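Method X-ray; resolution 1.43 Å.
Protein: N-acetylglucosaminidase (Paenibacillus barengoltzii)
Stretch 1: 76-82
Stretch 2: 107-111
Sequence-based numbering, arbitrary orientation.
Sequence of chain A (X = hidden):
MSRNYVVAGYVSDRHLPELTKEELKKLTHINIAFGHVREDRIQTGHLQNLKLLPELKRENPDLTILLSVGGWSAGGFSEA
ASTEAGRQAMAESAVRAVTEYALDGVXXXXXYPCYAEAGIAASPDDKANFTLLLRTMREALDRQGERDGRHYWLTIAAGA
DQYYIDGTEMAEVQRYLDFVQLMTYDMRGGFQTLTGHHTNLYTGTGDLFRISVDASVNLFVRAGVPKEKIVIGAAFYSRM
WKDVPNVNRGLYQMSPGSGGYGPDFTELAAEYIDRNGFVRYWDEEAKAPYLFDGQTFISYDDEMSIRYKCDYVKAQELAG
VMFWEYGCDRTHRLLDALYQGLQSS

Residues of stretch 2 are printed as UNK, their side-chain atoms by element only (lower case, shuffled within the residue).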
ATOM      1  N   GLY A  76     -11.039  13.236 -18.936  1.00 10.86           N
ATOM      2  CA  GLY A  76     -12.163  13.069 -19.840  1.00 11.68           C
ATOM      3  C   GLY A  76     -12.825  11.707 -19.805  1.00 11.68           C
ATOM      4  O   GLY A  76     -13.915  11.563 -20.363  1.00 11.34           O
ATOM      5  N   PHE A  77     -12.211  10.718 -19.152  1.00  9.34           N
ATOM      6  CA  PHE A  77     -12.716   9.348 -19.211  1.00  9.85           C
ATOM      7  C   PHE A  77     -13.936   9.147 -18.328  1.00  9.40           C
ATOM      8  O   PHE A  77     -14.929   8.563 -18.765  1.00 10.44           O
ATOM      9  CB  PHE A  77     -11.620   8.377 -18.778  1.00  9.95           C
ATOM     10  CG  PHE A  77     -10.543   8.176 -19.791  1.00 12.27           C
ATOM     11  CD1 PHE A  77     -10.737   7.330 -20.869  1.00 13.91           C
ATOM     12  CD2 PHE A  77      -9.320   8.812 -19.651  1.00 12.95           C
ATOM     13  CE1 PHE A  77      -9.721   7.128 -21.800  1.00 17.31           C
ATOM     14  CE2 PHE A  77      -8.308   8.623 -20.577  1.00 15.98           C
ATOM     15  CZ  PHE A  77      -8.509   7.777 -21.649  1.00 17.62           C
ATOM     16  N   SER A  78     -13.862   9.549 -17.054  1.00 10.92           N
ATOM     17  CA  SER A  78     -15.026   9.392 -16.187  1.00  8.57           C
ATOM     18  C   SER A  78     -16.224  10.142 -16.760  1.00 10.05           C
ATOM     19  O   SER A  78     -17.355   9.647 -16.730  1.00 10.77           O
ATOM     20  CB  SER A  78     -14.702   9.877 -14.769  1.00 10.71           C
ATOM     21  OG  SER A  78     -15.817   9.783 -13.900  1.00 11.72           O
ATOM     22  N   GLU A  79     -15.983  11.337 -17.295  1.00  9.65           N
ATOM     23  CA  GLU A  79     -17.045  12.122 -17.926  1.00 10.23           C
ATOM     24  C   GLU A  79     -17.658  11.379 -19.111  1.00 12.01           C
ATOM     25  O   GLU A  79     -18.887  11.229 -19.202  1.00 11.71           O
ATOM     26  CB  GLU A  79     -16.465  13.467 -18.379  1.00 11.45           C
ATOM     27  CG  GLU A  79     -15.895  14.348 -17.248  1.00 12.24           C
ATOM     28  CD  GLU A  79     -14.398  14.172 -17.030  1.00 12.25           C
ATOM     29  OE1 GLU A  79     -13.877  13.040 -17.161  1.00 12.79           O
ATOM     30  OE2 GLU A  79     -13.731  15.193 -16.725  1.00 13.88           O
ATOM     31  N   ALA A  80     -16.814  10.895 -20.026  1.00 12.67           N
ATOM     32  CA  ALA A  80     -17.325  10.193 -21.203  1.00 10.62           C
ATOM     33  C   ALA A  80     -18.046   8.910 -20.810  1.00 11.77           C
ATOM     34  O   ALA A  80     -19.101   8.588 -21.362  1.00 12.55           O
ATOM     35  CB  ALA A  80     -16.180   9.888 -22.164  1.00 10.90           C
ATOM     36  N   ALA A  81     -17.493   8.164 -19.850  1.00  9.24           N
ATOM     37  CA  ALA A  81     -18.109   6.893 -19.498  1.00  9.22           C
ATOM     38  C   ALA A  81     -19.409   7.055 -18.728  1.00 10.09           C
ATOM     39  O   ALA A  81     -20.141   6.069 -18.585  1.00 11.03           O
ATOM     40  CB  ALA A  81     -17.127   6.048 -18.684  1.00 10.16           C
ATOM     41  N   SER A  82     -19.708   8.254 -18.229  1.00 11.27           N
ATOM     42  CA  SER A  82     -20.830   8.474 -17.328  1.00 11.94           C
ATOM     43  C   SER A  82     -22.182   8.514 -18.030  1.00 12.45           C
ATOM     44  O   SER A  82     -23.208   8.454 -17.341  1.00 13.55           O
ATOM     45  CB  SER A  82     -20.631   9.771 -16.530  1.00 13.62           C
ATOM     46  OG  SER A  82     -20.811  10.914 -17.350  1.00 14.18           O
ATOM     47  N   UNK A 107      -5.842   0.974 -27.558  1.00 10.05           N
ATOM     48  CA  UNK A 107      -5.461   0.567 -26.212  1.00 10.80           C
ATOM     49  C   UNK A 107      -5.925   1.681 -25.276  1.00 10.46           C
ATOM     50  O   UNK A 107      -5.400   2.795 -25.335  1.00 11.50           O
ATOM     51  o   UNK A 107      -2.602   1.022 -24.270  1.00 17.94           O
ATOM     52  c   UNK A 107      -3.455   0.220 -24.703  1.00 14.71           C
ATOM     53  c   UNK A 107      -3.944   0.392 -26.131  1.00 10.63           C
ATOM     54  o   UNK A 107      -3.934  -0.715 -24.028  1.00 16.12           O
ATOM     55  N   UNK A 108      -6.883   1.394 -24.402  1.00  9.58           N
ATOM     56  CA  UNK A 108      -7.399   2.416 -23.499  1.00 11.94           C
ATOM     57  C   UNK A 108      -6.566   2.462 -22.225  1.00 10.98           C
ATOM     58  O   UNK A 108      -6.420   1.446 -21.537  1.00 11.34           O
ATOM     59  c   UNK A 108      -8.853   2.132 -23.137  1.00 11.82           C
ATOM     60  c   UNK A 108      -9.955   4.144 -24.124  1.00 17.45           C
ATOM     61  c   UNK A 108     -10.928   3.053 -22.091  1.00 16.86           C
ATOM     62  c   UNK A 108      -9.646   3.399 -22.833  1.00 15.69           C
ATOM     63  N   UNK A 109      -6.044   3.653 -21.903  1.00 10.46           N
ATOM     64  CA  UNK A 109      -5.164   3.836 -20.752  1.00 10.83           C
ATOM     65  C   UNK A 109      -5.754   4.879 -19.802  1.00 10.05           C
ATOM     66  O   UNK A 109      -5.153   5.929 -19.564  1.00 10.90           O
ATOM     67  o   UNK A 109      -2.984   3.700 -19.101  1.00 22.68           O
ATOM     68  o   UNK A 109      -1.640   4.827 -20.425  1.00 24.09           O
ATOM     69  c   UNK A 109      -2.732   4.269 -20.181  1.00 18.75           C
ATOM     70  c   UNK A 109      -3.781   4.272 -21.256  1.00 12.38           C
ATOM     71  N   UNK A 110      -6.940   4.604 -19.274  1.00  8.06           N
ATOM     72  CA  UNK A 110      -7.579   5.437 -18.260  1.00  8.21           C
ATOM     73  C   UNK A 110      -6.967   5.095 -16.904  1.00 10.39           C
ATOM     74  O   UNK A 110      -7.031   3.948 -16.455  1.00  9.94           O
ATOM     75  c   UNK A 110     -14.022   5.627 -16.271  1.00 10.71           C
ATOM     76  c   UNK A 110     -12.309   4.802 -17.778  1.00 10.23           C
ATOM     77  c   UNK A 110      -9.078   5.119 -18.283  1.00 10.48           C
ATOM     78  c   UNK A 110      -9.960   5.765 -17.232  1.00 10.45           C
ATOM     79  c   UNK A 110     -11.798   6.349 -15.990  1.00  9.43           C
ATOM     80  c   UNK A 110     -13.122   6.387 -15.577  1.00 10.19           C
ATOM     81  n   UNK A 110     -10.698   7.003 -15.499  1.00  9.97           N
ATOM     82  c   UNK A 110     -11.366   5.564 -17.084  1.00  9.49           C
ATOM     83  c   UNK A 110      -9.598   6.650 -16.252  1.00  9.81           C
ATOM     84  c   UNK A 110     -13.628   4.857 -17.377  1.00  8.24           C
ATOM     85  N   UNK A 111      -6.353   6.081 -16.256  1.00 10.44           N
ATOM     86  CA  UNK A 111      -5.617   5.831 -15.019  1.00  9.97           C
ATOM     87  C   UNK A 111      -6.228   6.663 -13.898  1.00  9.27           C
ATOM     88  O   UNK A 111      -5.774   7.781 -13.654  1.00 10.69           O
ATOM     89  c   UNK A 111      -3.516   5.307 -16.363  1.00 11.44           C
ATOM     90  c   UNK A 111      -4.126   6.157 -15.242  1.00 10.56           C
ATOM     91  c   UNK A 111      -2.015   5.508 -16.549  1.00 16.94           C
ATOM     92  o   UNK A 111      -1.362   6.097 -15.674  1.00 19.00           O
ATOM     93  o   UNK A 111      -1.484   5.059 -17.591  1.00 18.38           O
TER

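Position 107 carries four side-chain atoms, two carbons and two oxygens, with both oxygens bonded to the second carbon. A carboxylate one methylene from the backbone is aspartate, so this is D107. Its side chain comes no nearer than 9.3 Å to stretch 1, and both of its oxygens are hydrogen-bonded elsewhere in the structure.

Position 108 has four carbons and no heteroatom. The chain forks at the second carbon, not at the first, which separates leucine from isoleucine. The CA-to-CB bond points sideways, yet the end of the side chain comes nearer, and a terminal methyl lies near the plane of the F77 ring, at its edge. This is L108, and the contact is CE1 of F77 to CD1 of L108 at 3.8 Å.

Position 109 repeats the pattern of two carbons, the second bearing two oxygens, and is therefore D109. Its CA-to-CB bond points away from stretch 1, and its part in the contact comes through the backbone: its O lies 4.3 Å from CE2 of F77.

Position 110 has ten side-chain atoms, nine carbons and one nitrogen. One carbon leads into fused five- and six-membered rings, and the nitrogen sits in the smaller ring, so the group is an indole. The ring system lies against F77, S78 and A81. Only tryptophan fits: W110. CB of F77 is 3.3 Å from CD2 of W110, N of S78 is 3.6 Å from CZ2 of W110, and CB of A81 is 3.9 Å from CZ3 of W110.

Position 111 has three carbons in a row, the third carrying two oxygens, one methylene more than aspartate. This is E111; its CA-to-CB bond points away, and its side chain stays 7.2 Å from stretch 1.

The contact, which buries 276 Å² over both sides, rests on reciprocal packing of F77 and W110, whose CA atoms are 6.5 Å apart. CB of F77 sits 3.3 Å from the centroid of the five-membered ring of W110, 11° off its normal, while CB of W110 sits 3.8 Å from the centroid of the F77 ring, 14° off its normal. The planes differ by just 11°, but with centroids 4.8 Å apart the rings are slid past each other and barely overlap. One helical turn beyond F77, A81 extends the apolar surface along the indole. No hydrogen bond crosses between the stretches; the contact is one of apolar and CH-pi packing.

Stretch 2 (107-111) DLDWE
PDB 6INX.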